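Local coordinates for protein sialyltransferase 0160 (PDB 4R84) that probably transfers sialic acid from CMP-sialic acid to galactose-containing acceptor sugars, using a GT-B glycosyltransferase fold, at residues T365-G370 with Q378-V383. Numbering follows the deposited sequence.
Sequences TTWAGG and QQQVNV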
ATOM      1  N   THR A 365      17.725   8.367  16.079  1.00 19.94           N
ATOM      2  CA  THR A 365      18.173   7.740  17.311  1.00 17.91           C
ATOM      3  C   THR A 365      19.647   8.046  17.552  1.00 26.22           C
ATOM      4  O   THR A 365      20.042   9.204  17.587  1.00 29.62           O
ATOM      5  CB  THR A 365      17.942   6.210  17.290  1.00 19.14           C
ATOM      6  OG1 THR A 365      18.543   5.651  16.115  1.00 23.95           O
ATOM      7  CG2 THR A 365      16.463   5.913  17.264  1.00 27.98           C
ATOM      8  N   THR A 366      20.454   7.015  17.733  1.00 23.42           N
ATOM      9  CA  THR A 366      21.894   7.191  17.902  1.00 19.79           C
ATOM     10  C   THR A 366      22.572   6.758  16.610  1.00 20.61           C
ATOM     11  O   THR A 366      21.954   6.093  15.774  1.00 26.19           O
ATOM     12  CB  THR A 366      22.423   6.371  19.090  1.00 23.44           C
ATOM     13  OG1 THR A 366      22.093   4.991  18.890  1.00 24.30           O
ATOM     14  CG2 THR A 366      21.782   6.830  20.380  1.00 23.61           C
ATOM     15  N   TRP A 367      23.825   7.159  16.419  1.00 21.01           N
ATOM     16  CA  TRP A 367      24.575   6.707  15.259  1.00 21.94           C
ATOM     17  C   TRP A 367      26.008   6.352  15.675  1.00 21.63           C
ATOM     18  O   TRP A 367      26.281   6.148  16.859  1.00 22.98           O
ATOM     19  CB  TRP A 367      24.533   7.768  14.135  1.00 19.09           C
ATOM     20  CG  TRP A 367      24.995   9.149  14.524  1.00 17.87           C
ATOM     21  CD1 TRP A 367      26.269   9.635  14.425  1.00 19.63           C
ATOM     22  CD2 TRP A 367      24.195  10.233  15.032  1.00 20.60           C
ATOM     23  NE1 TRP A 367      26.314  10.936  14.844  1.00 23.58           N
ATOM     24  CE2 TRP A 367      25.057  11.331  15.221  1.00 21.03           C
ATOM     25  CE3 TRP A 367      22.839  10.381  15.338  1.00 19.92           C
ATOM     26  CZ2 TRP A 367      24.613  12.563  15.722  1.00 22.17           C
ATOM     27  CZ3 TRP A 367      22.394  11.613  15.835  1.00 18.47           C
ATOM     28  CH2 TRP A 367      23.284  12.685  16.018  1.00 21.53           C
ATOM     29  N   ALA A 368      26.918   6.247  14.713  1.00 22.04           N
ATOM     30  CA  ALA A 368      28.262   5.768  15.013  1.00 20.16           C
ATOM     31  C   ALA A 368      29.030   6.717  15.935  1.00 24.20           C
ATOM     32  O   ALA A 368      28.652   7.876  16.101  1.00 23.63           O
ATOM     33  CB  ALA A 368      29.026   5.540  13.716  1.00 25.59           C
ATOM     34  N   GLY A 369      30.083   6.209  16.573  1.00 20.94           N
ATOM     35  CA  GLY A 369      30.968   7.063  17.343  1.00 21.53           C
ATOM     36  C   GLY A 369      31.157   6.655  18.798  1.00 24.25           C
ATOM     37  O   GLY A 369      32.094   7.104  19.447  1.00 20.83           O
ATOM     38  N   GLY A 370      30.260   5.825  19.322  1.00 22.14           N
ATOM     39  CA  GLY A 370      30.408   5.341  20.687  1.00 24.39           C
ATOM     40  C   GLY A 370      30.206   6.397  21.765  1.00 23.30           C
ATOM     41  O   GLY A 370      30.733   6.274  22.880  1.00 21.73           O
ATOM     42  N   GLN A 378      22.070  15.920  21.974  1.00 22.43           N
ATOM     43  CA  GLN A 378      22.621  17.271  21.922  1.00 21.21           C
ATOM     44  C   GLN A 378      22.973  17.698  20.497  1.00 22.86           C
ATOM     45  O   GLN A 378      22.793  18.863  20.136  1.00 25.19           O
ATOM     46  CB  GLN A 378      23.850  17.394  22.830  1.00 23.23           C
ATOM     47  CG  GLN A 378      24.485  18.798  22.852  1.00 32.49           C
ATOM     48  CD  GLN A 378      23.509  19.895  23.277  1.00 44.75           C
ATOM     49  OE1 GLN A 378      22.789  19.753  24.265  1.00 50.49           O
ATOM     50  NE2 GLN A 378      23.501  21.004  22.541  1.00 37.86           N
ATOM     51  N   GLN A 379      23.472  16.772  19.684  1.00 22.00           N
ATOM     52  CA  GLN A 379      23.799  17.115  18.313  1.00 18.07           C
ATOM     53  C   GLN A 379      22.557  17.533  17.545  1.00 19.12           C
ATOM     54  O   GLN A 379      22.603  18.451  16.722  1.00 21.68           O
ATOM     55  CB  GLN A 379      24.481  15.955  17.599  1.00 18.85           C
ATOM     56  CG  GLN A 379      25.819  15.565  18.207  1.00 22.31           C
ATOM     57  CD  GLN A 379      26.657  16.785  18.564  1.00 34.58           C
ATOM     58  OE1 GLN A 379      27.124  17.500  17.690  1.00 33.71           O
ATOM     59  NE2 GLN A 379      26.887  16.990  19.862  1.00 44.77           N
ATOM     60  N   GLN A 380      21.434  16.878  17.835  1.00 22.94           N
ATOM     61  CA  GLN A 380      20.194  17.197  17.141  1.00 23.02           C
ATOM     62  C   GLN A 380      19.665  18.541  17.614  1.00 23.80           C
ATOM     63  O   GLN A 380      19.163  19.330  16.809  1.00 21.85           O
ATOM     64  CB  GLN A 380      19.181  16.079  17.334  1.00 18.70           C
ATOM     65  CG  GLN A 380      19.712  14.748  16.770  1.00 20.13           C
ATOM     66  CD  GLN A 380      18.710  13.613  16.879  1.00 22.69           C
ATOM     67  OE1 GLN A 380      17.628  13.660  16.294  1.00 21.84           O
ATOM     68  NE2 GLN A 380      19.061  12.595  17.646  1.00 22.15           N
ATOM     69  N   VAL A 381      19.812  18.821  18.908  1.00 20.68           N
ATOM     70  CA  VAL A 381      19.482  20.143  19.430  1.00 23.45           C
ATOM     71  C   VAL A 381      20.334  21.203  18.731  1.00 23.86           C
ATOM     72  O   VAL A 381      19.835  22.262  18.334  1.00 23.25           O
ATOM     73  CB  VAL A 381      19.682  20.222  20.959  1.00 24.05           C
ATOM     74  CG1 VAL A 381      19.512  21.652  21.442  1.00 27.59           C
ATOM     75  CG2 VAL A 381      18.661  19.326  21.655  1.00 26.37           C
ATOM     76  N   ASN A 382      21.614  20.902  18.531  1.00 23.35           N
ATOM     77  CA  ASN A 382      22.497  21.830  17.823  1.00 21.75           C
ATOM     78  C   ASN A 382      21.987  22.069  16.406  1.00 26.43           C
ATOM     79  O   ASN A 382      21.999  23.201  15.924  1.00 26.46           O
ATOM     80  CB  ASN A 382      23.928  21.303  17.776  1.00 25.61           C
ATOM     81  CG  ASN A 382      24.581  21.252  19.145  1.00 36.53           C
ATOM     82  OD1 ASN A 382      24.073  21.818  20.114  1.00 38.47           O
ATOM     83  ND2 ASN A 382      25.726  20.577  19.227  1.00 35.08           N
ATOM     84  N   VAL A 383      21.531  21.009  15.733  1.00 22.78           N
ATOM     85  CA  VAL A 383      20.977  21.169  14.389  1.00 18.76           C
ATOM     86  C   VAL A 383      19.768  22.117  14.388  1.00 23.35           C
ATOM     87  O   VAL A 383      19.655  22.997  13.537  1.00 25.04           O
ATOM     88  CB  VAL A 383      20.560  19.811  13.751  1.00 18.37           C
ATOM     89  CG1 VAL A 383      19.893  20.053  12.399  1.00 19.93           C
ATOM     90  CG2 VAL A 383      21.774  18.922  13.570  1.00 23.12           C
TER
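In the C-terminal Rossmann-like half of this GT-B enzyme, the loop after strand 358-362 folds back on helix 373-388, and Trp367 carries most of the meeting with Gln379 and Gln380. The indole reaches the helix with the edge of its six-membered ring: CH2 of Trp367 lies 3.8 Å from CB of Gln379, which sits in the ring plane. With chi1 at 55°, Trp367 CG is tucked over its own backbone, flanked by N and C, and the indole is directed at the helix. Gln379 bends at chi2 and takes its amide away from the ring, leaving its CB and CG as the touching part. Further along the same edge, Gln380 NE2 lies 3.9 Å from Trp367 CZ3. The same NE2 comes within 3.5 Å of Thr365 O, a polar approach rather than a bond. Trp367 NE1 donates to the terminal carboxylate of Ala503, and Tyr376 meets the indole edge-to-face. The side chain of Thr365 is about 4 Å from the bound CMP-3-fluoro-sialic acid. The amide of the buried Gln380 is fixed at both ends, NE2 by Tyr376 O one turn earlier and OE1 by Thr364 N, and so links the helix to the loop that reaches the donor analogue.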